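PDB 3FKJ: putative phosphosugar isomerases, which is an SIS-domain protein that probably binds phosphorylated sugars and may act as a sugar isomerase. Local coordinates for residues Q38-S51 against P84-Q98. Sequence-based numbering, arbitrary orientation.
Sequences QNIERVWFVGCGGS and PKALGKNSVVILASQ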
loop_
_atom_site.group_PDB
_atom_site.type_symbol
_atom_site.label_atom_id
_atom_site.label_comp_id
_atom_site.label_asym_id
_atom_site.label_seq_id
_atom_site.Cartn_x
_atom_site.Cartn_y
_atom_site.Cartn_z
ATOM N N GLN A 38 -26.526 -3.095 13.564
ATOM C CA GLN A 38 -25.575 -4.185 13.417
ATOM C C GLN A 38 -24.367 -3.951 14.310
ATOM O O GLN A 38 -24.252 -2.925 14.958
ATOM C CB GLN A 38 -25.091 -4.265 11.961
ATOM C CG GLN A 38 -24.393 -2.996 11.496
ATOM C CD GLN A 38 -23.745 -3.129 10.136
ATOM O OE1 GLN A 38 -24.425 -3.149 9.098
ATOM N NE2 GLN A 38 -22.427 -3.196 10.129
ATOM N N ASN A 39 -23.451 -4.906 14.313
ATOM C CA ASN A 39 -22.118 -4.684 14.870
ATOM C C ASN A 39 -21.235 -4.033 13.823
ATOM O O ASN A 39 -21.501 -4.163 12.632
ATOM C CB ASN A 39 -21.465 -6.008 15.277
ATOM C CG ASN A 39 -22.332 -6.823 16.187
ATOM O OD1 ASN A 39 -23.089 -6.279 16.993
ATOM N ND2 ASN A 39 -22.235 -8.144 16.064
ATOM N N ILE A 40 -20.194 -3.334 14.276
ATOM C CA ILE A 40 -19.117 -2.918 13.401
ATOM C C ILE A 40 -17.898 -3.713 13.760
ATOM O O ILE A 40 -17.113 -3.316 14.619
ATOM C CB ILE A 40 -18.814 -1.391 13.416
ATOM C CG1 ILE A 40 -20.070 -0.572 13.066
ATOM C CG2 ILE A 40 -17.690 -1.071 12.379
ATOM C CD1 ILE A 40 -19.899 0.950 13.182
ATOM N N GLU A 41 -17.713 -4.835 13.064
ATOM C CA GLU A 41 -16.576 -5.728 13.308
ATOM C C GLU A 41 -15.420 -5.504 12.339
ATOM O O GLU A 41 -14.265 -5.801 12.662
ATOM C CB GLU A 41 -17.039 -7.183 13.232
ATOM C CG GLU A 41 -17.883 -7.601 14.415
ATOM C CD GLU A 41 -18.653 -8.877 14.157
ATOM O OE1 GLU A 41 -18.152 -9.774 13.457
ATOM O OE2 GLU A 41 -19.788 -8.963 14.623
ATOM N N ARG A 42 -15.749 -5.024 11.136
ATOM C CA ARG A 42 -14.785 -4.783 10.068
ATOM C C ARG A 42 -15.182 -3.518 9.342
ATOM O O ARG A 42 -16.373 -3.251 9.157
ATOM C CB ARG A 42 -14.758 -5.935 9.078
ATOM C CG ARG A 42 -14.593 -7.293 9.703
ATOM C CD ARG A 42 -14.352 -8.330 8.634
ATOM N NE ARG A 42 -13.008 -8.209 8.047
ATOM C CZ ARG A 42 -11.955 -8.992 8.333
ATOM N NH1 ARG A 42 -12.059 -9.988 9.207
ATOM N NH2 ARG A 42 -10.791 -8.776 7.722
ATOM N N VAL A 43 -14.176 -2.734 8.963
ATOM C CA VAL A 43 -14.325 -1.590 8.071
ATOM C C VAL A 43 -13.472 -1.837 6.822
ATOM O O VAL A 43 -12.351 -2.388 6.923
ATOM C CB VAL A 43 -13.850 -0.275 8.777
ATOM C CG1 VAL A 43 -14.092 0.933 7.900
ATOM C CG2 VAL A 43 -14.577 -0.119 10.085
ATOM N N TRP A 44 -14.021 -1.469 5.658
ATOM C CA TRP A 44 -13.234 -1.257 4.457
ATOM C C TRP A 44 -13.354 0.165 3.995
ATOM O O TRP A 44 -14.459 0.724 3.899
ATOM C CB TRP A 44 -13.662 -2.163 3.303
ATOM C CG TRP A 44 -13.156 -3.549 3.391
ATOM C CD1 TRP A 44 -11.991 -4.036 2.851
ATOM C CD2 TRP A 44 -13.761 -4.623 4.070
ATOM N NE1 TRP A 44 -11.845 -5.347 3.156
ATOM C CE2 TRP A 44 -12.936 -5.756 3.872
ATOM C CE3 TRP A 44 -14.924 -4.749 4.843
ATOM C CZ2 TRP A 44 -13.239 -7.019 4.415
ATOM C CZ3 TRP A 44 -15.249 -6.014 5.349
ATOM C CH2 TRP A 44 -14.389 -7.123 5.151
ATOM N N PHE A 45 -12.202 0.741 3.723
ATOM C CA PHE A 45 -12.068 1.943 2.916
ATOM C C PHE A 45 -11.856 1.573 1.451
ATOM O O PHE A 45 -10.890 0.895 1.105
ATOM C CB PHE A 45 -10.901 2.747 3.413
ATOM C CG PHE A 45 -11.078 3.224 4.803
ATOM C CD1 PHE A 45 -11.973 4.254 5.076
ATOM C CD2 PHE A 45 -10.372 2.634 5.846
ATOM C CE1 PHE A 45 -12.137 4.711 6.376
ATOM C CE2 PHE A 45 -10.535 3.066 7.155
ATOM C CZ PHE A 45 -11.426 4.122 7.416
ATOM N N VAL A 46 -12.777 2.021 0.597
ATOM C CA VAL A 46 -12.773 1.623 -0.779
ATOM C C VAL A 46 -12.921 2.832 -1.718
ATOM O O VAL A 46 -13.800 3.666 -1.583
ATOM C CB VAL A 46 -13.825 0.508 -1.050
ATOM C CG1 VAL A 46 -13.648 -0.098 -2.476
ATOM C CG2 VAL A 46 -13.721 -0.622 0.016
ATOM N N GLY A 47 -12.022 2.908 -2.678
ATOM C CA GLY A 47 -12.068 3.950 -3.666
ATOM C C GLY A 47 -10.921 3.828 -4.634
ATOM O O GLY A 47 -10.163 2.860 -4.574
ATOM N N CYS A 48 -10.807 4.822 -5.521
ATOM C CA CYS A 48 -9.764 4.867 -6.551
ATOM C C CYS A 48 -8.945 6.141 -6.469
ATOM O O CYS A 48 -9.503 7.202 -6.289
ATOM C CB CYS A 48 -10.378 4.804 -7.956
ATOM S SG CYS A 48 -11.330 3.309 -8.283
ATOM N N GLY A 49 -7.631 5.996 -6.615
ATOM C CA GLY A 49 -6.701 7.107 -6.660
ATOM C C GLY A 49 -6.784 7.969 -5.434
ATOM O O GLY A 49 -6.600 7.491 -4.308
ATOM N N GLY A 50 -7.033 9.249 -5.655
ATOM C CA GLY A 50 -7.215 10.207 -4.570
ATOM C C GLY A 50 -8.360 9.859 -3.638
ATOM O O GLY A 50 -8.348 10.238 -2.478
ATOM N N SER A 51 -9.350 9.146 -4.150
ATOM C CA SER A 51 -10.476 8.721 -3.343
ATOM C C SER A 51 -10.231 7.463 -2.506
ATOM O O SER A 51 -11.077 7.084 -1.708
ATOM C CB SER A 51 -11.746 8.615 -4.221
ATOM O OG SER A 51 -12.242 9.923 -4.531
ATOM N N PRO A 84 -13.512 -10.015 -0.667
ATOM C CA PRO A 84 -13.165 -10.755 0.546
ATOM C C PRO A 84 -14.350 -11.509 1.109
ATOM O O PRO A 84 -15.435 -10.959 1.223
ATOM C CB PRO A 84 -12.727 -9.653 1.536
ATOM C CG PRO A 84 -13.009 -8.404 0.924
ATOM C CD PRO A 84 -13.244 -8.574 -0.527
ATOM N N LYS A 85 -14.142 -12.766 1.466
ATOM C CA LYS A 85 -15.200 -13.536 2.096
ATOM C C LYS A 85 -15.549 -12.970 3.447
ATOM O O LYS A 85 -16.616 -13.227 3.942
ATOM C CB LYS A 85 -14.815 -15.003 2.203
ATOM C CG LYS A 85 -14.849 -15.699 0.860
ATOM C CD LYS A 85 -14.530 -17.167 0.983
ATOM C CE LYS A 85 -14.624 -17.827 -0.386
ATOM N NZ LYS A 85 -14.267 -19.276 -0.377
ATOM N N ALA A 86 -14.664 -12.168 4.039
ATOM C CA ALA A 86 -14.952 -11.538 5.338
ATOM C C ALA A 86 -16.002 -10.454 5.261
ATOM O O ALA A 86 -16.500 -10.037 6.305
ATOM C CB ALA A 86 -13.692 -10.979 5.965
ATOM N N LEU A 87 -16.321 -9.957 4.062
ATOM C CA LEU A 87 -17.356 -8.915 3.938
ATOM C C LEU A 87 -18.770 -9.458 4.234
ATOM O O LEU A 87 -19.195 -10.463 3.658
ATOM C CB LEU A 87 -17.304 -8.273 2.545
ATOM C CG LEU A 87 -18.245 -7.091 2.279
ATOM C CD1 LEU A 87 -17.797 -5.819 3.002
ATOM C CD2 LEU A 87 -18.329 -6.864 0.766
ATOM N N GLY A 88 -19.510 -8.779 5.103
ATOM C CA GLY A 88 -20.864 -9.196 5.407
ATOM C C GLY A 88 -21.631 -8.272 6.337
ATOM O O GLY A 88 -21.349 -7.076 6.412
ATOM N N LYS A 89 -22.589 -8.869 7.047
ATOM C CA LYS A 89 -23.607 -8.177 7.838
ATOM C C LYS A 89 -23.071 -7.156 8.795
ATOM O O LYS A 89 -23.680 -6.106 8.959
ATOM C CB LYS A 89 -24.374 -9.180 8.684
ATOM C CG LYS A 89 -25.667 -9.702 8.094
ATOM C CD LYS A 89 -26.185 -10.908 8.920
ATOM C CE LYS A 89 -25.927 -10.762 10.443
ATOM N NZ LYS A 89 -26.757 -11.693 11.277
ATOM N N ASN A 90 -21.951 -7.495 9.441
ATOM C CA ASN A 90 -21.301 -6.652 10.460
ATOM C C ASN A 90 -20.048 -5.910 9.966
ATOM O O ASN A 90 -19.157 -5.551 10.744
ATOM C CB ASN A 90 -20.993 -7.513 11.681
ATOM C CG ASN A 90 -22.261 -8.068 12.326
ATOM O OD1 ASN A 90 -23.220 -7.332 12.603
ATOM N ND2 ASN A 90 -22.278 -9.372 12.539
ATOM N N SER A 91 -20.005 -5.682 8.655
ATOM C CA SER A 91 -18.997 -4.851 8.007
ATOM C C SER A 91 -19.583 -3.489 7.667
ATOM O O SER A 91 -20.777 -3.356 7.452
ATOM C CB SER A 91 -18.504 -5.486 6.695
ATOM O OG SER A 91 -18.006 -6.802 6.869
ATOM N N VAL A 92 -18.712 -2.492 7.631
ATOM C CA VAL A 92 -19.002 -1.161 7.119
ATOM C C VAL A 92 -18.015 -0.883 5.988
ATOM O O VAL A 92 -16.799 -1.123 6.105
ATOM C CB VAL A 92 -18.899 -0.081 8.220
ATOM C CG1 VAL A 92 -19.035 1.313 7.615
ATOM C CG2 VAL A 92 -19.966 -0.353 9.337
ATOM N N VAL A 93 -18.550 -0.460 4.858
ATOM C CA VAL A 93 -17.727 -0.147 3.688
ATOM C C VAL A 93 -17.902 1.340 3.410
ATOM O O VAL A 93 -19.020 1.837 3.245
ATOM C CB VAL A 93 -18.065 -1.025 2.452
ATOM C CG1 VAL A 93 -17.153 -0.642 1.247
ATOM C CG2 VAL A 93 -17.946 -2.521 2.806
ATOM N N ILE A 94 -16.783 2.054 3.424
ATOM C CA ILE A 94 -16.795 3.489 3.278
ATOM C C ILE A 94 -16.140 3.806 1.954
ATOM O O ILE A 94 -14.970 3.484 1.732
ATOM C CB ILE A 94 -16.076 4.207 4.444
ATOM C CG1 ILE A 94 -16.612 3.691 5.774
ATOM C CG2 ILE A 94 -16.184 5.760 4.290
ATOM C CD1 ILE A 94 -15.862 4.212 7.009
ATOM N N LEU A 95 -16.936 4.415 1.069
ATOM C CA LEU A 95 -16.528 4.707 -0.299
ATOM C C LEU A 95 -16.500 6.225 -0.569
ATOM O O LEU A 95 -17.221 6.974 0.060
ATOM C CB LEU A 95 -17.442 3.952 -1.268
ATOM C CG LEU A 95 -17.672 2.468 -0.928
ATOM C CD1 LEU A 95 -19.081 2.204 -0.399
ATOM C CD2 LEU A 95 -17.401 1.621 -2.176
ATOM N N ALA A 96 -15.598 6.658 -1.440
ATOM C CA ALA A 96 -15.508 8.050 -1.874
ATOM C C ALA A 96 -15.404 8.120 -3.383
ATOM O O ALA A 96 -14.795 7.266 -4.032
ATOM C CB ALA A 96 -14.346 8.758 -1.255
ATOM N N SER A 97 -16.035 9.142 -3.946
ATOM C CA SER A 97 -15.942 9.468 -5.378
ATOM C C SER A 97 -16.313 10.946 -5.501
ATOM O O SER A 97 -17.407 11.339 -5.049
ATOM C CB SER A 97 -16.954 8.637 -6.200
ATOM O OG SER A 97 -16.797 8.857 -7.602
ATOM N N GLN A 98 -15.431 11.749 -6.104
ATOM C CA GLN A 98 -15.685 13.190 -6.334
ATOM C C GLN A 98 -17.049 13.533 -7.038
ATOM O O GLN A 98 -17.975 14.084 -6.418
ATOM C CB GLN A 98 -14.505 13.809 -7.097
ATOM C CG GLN A 98 -14.626 15.346 -7.364
ATOM C CD GLN A 98 -14.242 16.216 -6.163
ATOM O OE1 GLN A 98 -13.790 15.715 -5.121
ATOM N NE2 GLN A 98 -14.401 17.528 -6.314
HETATM O O HOH W 1 -13.532 6.226 -6.244
#
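W44 lays its indole along the 84-87 turn, on the face of the sheet it shares with R42, S91 and V93. From W44 CB outward, CG sits beside the backbone N (chi1 -79°), which swings the ring toward the turn; CE3 meets L87 CD1, CZ3 runs up to S91 OG at 3.2 Å on the ring edge, CH2 lies against the backbone of L87, and CZ2 and NE1 come to 3.8 and 4.0 Å from P84 CG. F79 of helix 76-81 also packs on this ring. S91 OG is in turn held by the G88 N-H. Next door, the R42 guanidinium carries A86 CB over the centre of one face, 3.4 Å above its plane, while NH1 hydrogen-bonds L69 O of the second subunit.

Two neighbouring inner strands of the SIS domain's Rossmann-like sheet, 42-47 and 91-97, run parallel, joined by backbone hydrogen bonds: V92 N to R42 O, W44 N to V92 O (2.8 Å), I94 N to W44 O and V46 N to I94 O. At the N-terminal end N90 OD1 takes the N39 N-H from above its carbonyl plane, N90 O takes that of E41, and Q38 NE2 points straight at S91 O (177° at the hydrogen) but from above the carbonyl plane. Largely apolar between V43 and L95, the contact thus has its register fixed by N90 and Q38 where the strands start; past V46 the pairing weakens, and a water links C48 N to A96 O.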